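Side-chain contacts in SH2 domain-containing protein 3C (Homo sapiens, PDB 3T6G), which acts as an adapter in integrin-mediated cell adhesion and migration, signalling through BCAR1-CRK-RAPGEF1 to RAP1, with a Cdc25-homology domain closed to canonical nucleotide exchange: residues Q133-L138 / K183-F188; G143-F148 / K190-G195. The protein carries 2 engineered substitutions. One frame throughout, in Å; residues are numbered along the deposited sequence.

Interaction 1 of 2, residues Q133-L138 / K183-F188; sequences QLAAEL and KKLKPF
The backbones come closest at A136 and L185, whose CA atoms lie 7.1 Å apart, where helix 121-140 passes helix 175-193. One leucine methyl makes the whole contact. L185 CD1 reaches over the small side chains of A135 and A136. L185 CD1 stands 4.3 Å from A135 CB and 4.2 Å from A136 CB. With 4.1 Å between L185 CD1 and A136 N, the methyl sits against the helix backbone as well as the two alanine methyls. The side chain of L185 leaves its helix with CG anti to the carbonyl carbon (chi1 -59°). CD1 then extends straight on from CA (chi2 -176°), which makes it the branch that arrives first. A135 CB points at the leucine, while A136 CB meets it from the flank.

L185 ends a wider pi-type turn at 183-185, and the helix kinks at P187, whose nitrogen has no hydrogen to give to the preceding turn. Nearby, V151 and M152 of helix 145-155 extend the apolar packing on A135 and L185.

The contact joins two helices of the Cdc25-homology (Ras-GEF) domain. Across the two segments the chemistry is purely apolar. This is ordinary van der Waals packing: a branched side chain resting on alanines, with small residues letting the helices draw near.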
# COMPACT_ATOMS: atom_id res chain seq x y z
N GLN A 133 11.14 14.31 -12.58
CA GLN A 133 10.08 14.60 -13.53
C GLN A 133 9.07 13.44 -13.58
O GLN A 133 7.86 13.66 -13.58
CB GLN A 133 10.67 14.87 -14.92
CG GLN A 133 11.45 16.20 -15.07
OE1 GLN A 133 12.34 15.61 -17.25
NE2 GLN A 133 11.62 17.72 -16.97
N LEU A 134 9.56 12.20 -13.60
CA LEU A 134 8.65 11.06 -13.53
C LEU A 134 7.78 11.12 -12.27
O LEU A 134 6.57 10.90 -12.34
CB LEU A 134 9.40 9.72 -13.59
CG LEU A 134 8.50 8.49 -13.35
CD1 LEU A 134 7.21 8.59 -14.18
CD2 LEU A 134 9.20 7.14 -13.61
N ALA A 135 8.38 11.43 -11.13
CA ALA A 135 7.60 11.50 -9.89
C ALA A 135 6.62 12.66 -9.92
O ALA A 135 5.51 12.55 -9.41
CB ALA A 135 8.50 11.59 -8.68
N ALA A 136 7.00 13.78 -10.54
CA ALA A 136 6.08 14.90 -10.63
C ALA A 136 4.91 14.56 -11.56
O ALA A 136 3.78 14.95 -11.32
CB ALA A 136 6.81 16.21 -11.08
N GLU A 137 5.20 13.81 -12.63
CA GLU A 137 4.16 13.43 -13.58
C GLU A 137 3.19 12.40 -12.96
O GLU A 137 1.97 12.56 -13.01
CB GLU A 137 4.79 12.85 -14.85
CG GLU A 137 5.39 13.90 -15.76
CD GLU A 137 4.32 14.72 -16.44
OE1 GLU A 137 3.27 14.15 -16.80
OE2 GLU A 137 4.52 15.94 -16.60
N LEU A 138 3.74 11.36 -12.38
CA LEU A 138 2.95 10.41 -11.63
C LEU A 138 2.00 11.15 -10.68
O LEU A 138 0.81 10.84 -10.60
CB LEU A 138 3.88 9.48 -10.86
CG LEU A 138 4.63 8.55 -11.80
CD1 LEU A 138 5.75 7.78 -11.11
CD2 LEU A 138 3.62 7.60 -12.48
N LYS A 183 11.02 21.01 -2.22
CA LYS A 183 10.06 21.98 -1.73
C LYS A 183 8.61 21.66 -2.09
O LYS A 183 7.70 22.26 -1.54
CB LYS A 183 10.44 23.38 -2.24
CG LYS A 183 11.70 23.97 -1.58
CD LYS A 183 11.45 24.33 -0.11
CE LYS A 183 12.66 25.00 0.52
NZ LYS A 183 12.42 25.35 1.96
N LYS A 184 8.39 20.72 -3.01
CA LYS A 184 7.03 20.39 -3.41
C LYS A 184 6.70 18.93 -3.19
O LYS A 184 5.79 18.60 -2.44
CB LYS A 184 6.79 20.75 -4.88
CG LYS A 184 6.97 22.24 -5.19
CD LYS A 184 5.90 23.10 -4.53
CE LYS A 184 6.21 24.58 -4.70
NZ LYS A 184 5.45 25.41 -3.71
N LEU A 185 7.46 18.06 -3.83
CA LEU A 185 7.17 16.65 -3.84
C LEU A 185 7.38 15.98 -2.51
O LEU A 185 6.52 15.24 -2.04
CB LEU A 185 8.03 15.94 -4.89
CG LEU A 185 7.81 16.48 -6.29
CD1 LEU A 185 8.61 15.67 -7.31
CD2 LEU A 185 6.31 16.47 -6.58
N LYS A 186 8.55 16.23 -1.93
CA LYS A 186 8.95 15.56 -0.69
C LYS A 186 7.97 15.79 0.46
O LYS A 186 7.57 14.83 1.15
CB LYS A 186 10.35 16.00 -0.27
CG LYS A 186 11.25 14.83 0.07
CD LYS A 186 12.67 15.26 0.25
CE LYS A 186 13.54 14.10 0.65
NZ LYS A 186 14.98 14.51 0.65
N PRO A 187 7.57 17.05 0.66
CA PRO A 187 6.66 17.45 1.74
C PRO A 187 5.21 17.09 1.44
O PRO A 187 4.38 17.01 2.36
CB PRO A 187 6.83 18.98 1.81
CG PRO A 187 8.12 19.27 1.04
CD PRO A 187 8.19 18.20 -0.01
N PHE A 188 4.89 16.88 0.17
CA PHE A 188 3.56 16.40 -0.21
C PHE A 188 3.43 14.97 0.30
O PHE A 188 2.47 14.60 0.96
CB PHE A 188 3.42 16.41 -1.72
CG PHE A 188 2.09 15.92 -2.22
CD1 PHE A 188 0.95 16.71 -2.10
CD2 PHE A 188 1.98 14.69 -2.85
CE1 PHE A 188 -0.27 16.26 -2.58
CE2 PHE A 188 0.76 14.24 -3.34
CZ PHE A 188 -0.36 15.03 -3.21

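Interaction 2 of 2, residues G143-F148 / K190-G195; sequences GNMFSF and KSLNEG
A single methyl group, L192 CD1, meets both a thioether sulfur and the rim of an aromatic ring. L192 CD1 lies 3.9 Å from M145 SD and 4.3 Å from F148 CE2. The backbones stay well apart, with 9.1 Å between the CA atoms of M145 and L192, so side chains alone bridge the gap.

The side chains of M145 and L192 cross at about a right angle. M145 is bent at chi2 (-51°) and again at chi3 (74°). The double bend presents the sulfur to L192 and turns the CE methyl elsewhere. L192 is simpler. Its CG is anti to the carbonyl carbon, and CD1 continues outward from CA (chi2 178°). The methyl reaches F148 at the ring edge, close to the ring plane, so the ring face is not used here.

Both segments lie at helix ends. N144 is the N-cap of helix 145-155. N144 OD1 accepts two weak bonds, from F146 N at 3.1 Å and from S147 N at 3.4 Å. T58 and D61 of helix 50-64 hold N144 ND2, and D61 also bonds S147 OG. These bonds probably help to position the cap. Helix 175-193 closes in a Schellman motif with G195, at positive phi, as the C-prime residue; G195 N bonds L192 O at 3.2 Å. Around the contact, M145 also touches F188 and P199, and F148 packs on L185 and L189.

Within the all-helical Ras-GEF domain, the start of one helix thus meets the finish of another through van der Waals contacts. The polar side chains of N144 and S147 turn to the cap and to helix 50-64, while the buried M145, F148 and L192 form the apolar joint.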
# COMPACT_ATOMS: atom_id res chain seq x y z
N GLY A 143 -2.08 11.27 -11.46
CA GLY A 143 -2.72 11.07 -10.16
C GLY A 143 -2.55 9.64 -9.65
O GLY A 143 -3.50 9.01 -9.22
N ASN A 144 -1.33 9.12 -9.76
CA ASN A 144 -1.00 7.77 -9.34
C ASN A 144 -0.09 7.82 -8.12
O ASN A 144 1.14 7.88 -8.27
CB ASN A 144 -0.32 7.00 -10.51
CG ASN A 144 0.18 5.65 -10.08
OD1 ASN A 144 -0.09 5.22 -8.96
ND2 ASN A 144 0.92 4.97 -10.96
N MET A 145 -0.67 7.83 -6.91
CA MET A 145 0.09 7.96 -5.66
C MET A 145 0.98 6.75 -5.41
O MET A 145 1.98 6.84 -4.70
CB MET A 145 -0.81 8.14 -4.44
CG MET A 145 -1.73 9.35 -4.44
SD MET A 145 -0.88 10.91 -4.78
CE MET A 145 -0.58 10.76 -6.54
N PHE A 146 0.61 5.61 -5.97
CA PHE A 146 1.36 4.39 -5.71
C PHE A 146 2.79 4.51 -6.26
O PHE A 146 3.75 4.54 -5.49
CB PHE A 146 0.62 3.17 -6.29
CG PHE A 146 1.40 1.87 -6.22
CD1 PHE A 146 1.40 1.10 -5.09
CD2 PHE A 146 2.11 1.42 -7.30
CE1 PHE A 146 2.09 -0.07 -5.03
CE2 PHE A 146 2.81 0.24 -7.24
CZ PHE A 146 2.81 -0.51 -6.11
N SER A 147 2.93 4.61 -7.58
CA SER A 147 4.26 4.75 -8.19
C SER A 147 4.96 6.09 -7.93
O SER A 147 6.19 6.15 -7.87
CB SER A 147 4.24 4.40 -9.69
OG SER A 147 4.38 2.98 -9.83
N PHE A 148 4.18 7.15 -7.78
CA PHE A 148 4.73 8.39 -7.26
C PHE A 148 5.59 8.12 -6.03
O PHE A 148 6.73 8.56 -5.95
CB PHE A 148 3.61 9.35 -6.90
CG PHE A 148 4.06 10.50 -6.05
CD1 PHE A 148 4.95 11.44 -6.56
CD2 PHE A 148 3.59 10.65 -4.74
CE1 PHE A 148 5.37 12.51 -5.78
CE2 PHE A 148 4.00 11.73 -3.94
CZ PHE A 148 4.91 12.66 -4.47
N LYS A 190 5.09 13.65 2.57
CA LYS A 190 5.17 13.61 4.02
C LYS A 190 3.77 13.77 4.61
O LYS A 190 3.42 13.09 5.56
CB LYS A 190 6.10 14.70 4.53
CG LYS A 190 6.82 14.39 5.81
CD LYS A 190 7.74 15.56 6.17
CE LYS A 190 8.45 15.35 7.50
NZ LYS A 190 9.47 16.43 7.73
N SER A 191 2.97 14.67 4.02
CA SER A 191 1.56 14.81 4.35
C SER A 191 0.78 13.52 4.14
O SER A 191 0.13 13.03 5.06
CB SER A 191 0.91 15.89 3.49
OG SER A 191 1.20 17.19 3.97
N LEU A 192 0.85 12.98 2.93
CA LEU A 192 0.05 11.81 2.59
C LEU A 192 0.25 10.75 3.65
O LEU A 192 -0.70 10.08 4.04
CB LEU A 192 0.45 11.23 1.23
CG LEU A 192 0.19 12.03 -0.05
CD1 LEU A 192 0.72 11.27 -1.27
CD2 LEU A 192 -1.29 12.31 -0.16
N ASN A 193 1.50 10.60 4.08
CA ASN A 193 1.87 9.55 5.01
C ASN A 193 1.49 9.90 6.46
O ASN A 193 1.48 9.04 7.32
CB ASN A 193 3.37 9.31 4.98
CG ASN A 193 3.81 8.47 3.82
OD1 ASN A 193 3.03 7.70 3.25
ND2 ASN A 193 5.08 8.59 3.47
N GLU A 194 1.22 11.18 6.70
CA GLU A 194 0.79 11.63 8.02
C GLU A 194 -0.70 11.78 7.96
O GLU A 194 -1.28 12.50 8.75
CB GLU A 194 1.40 13.00 8.35
CG GLU A 194 2.91 13.02 8.44
CD GLU A 194 3.48 14.40 8.76
OE1 GLU A 194 4.67 14.47 9.15
OE2 GLU A 194 2.75 15.41 8.61
N GLY A 195 -1.31 11.13 6.97
CA GLY A 195 -2.76 11.13 6.85
C GLY A 195 -3.40 12.49 6.61
O GLY A 195 -4.61 12.63 6.77

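Interactions 1 and 2 have centres 10 Å apart and share helix 175-193, which packs against two successive helices, 121-140 and 145-155. The turn between those two helices connects the contacts directly. L138 O and N144 N are 2.9 Å apart, probably a hydrogen bond. L138 CD1 also packs 3.7 Å from F148 N. F148 bridges the pair: F148 CD1 lies 3.1 Å from A135 O. Both contacts lie in the Cdc25-homology domain, whose closed conformation is required for binding BCAR1. They are internal packing of that domain, and no other chain of the assembly touches their segments.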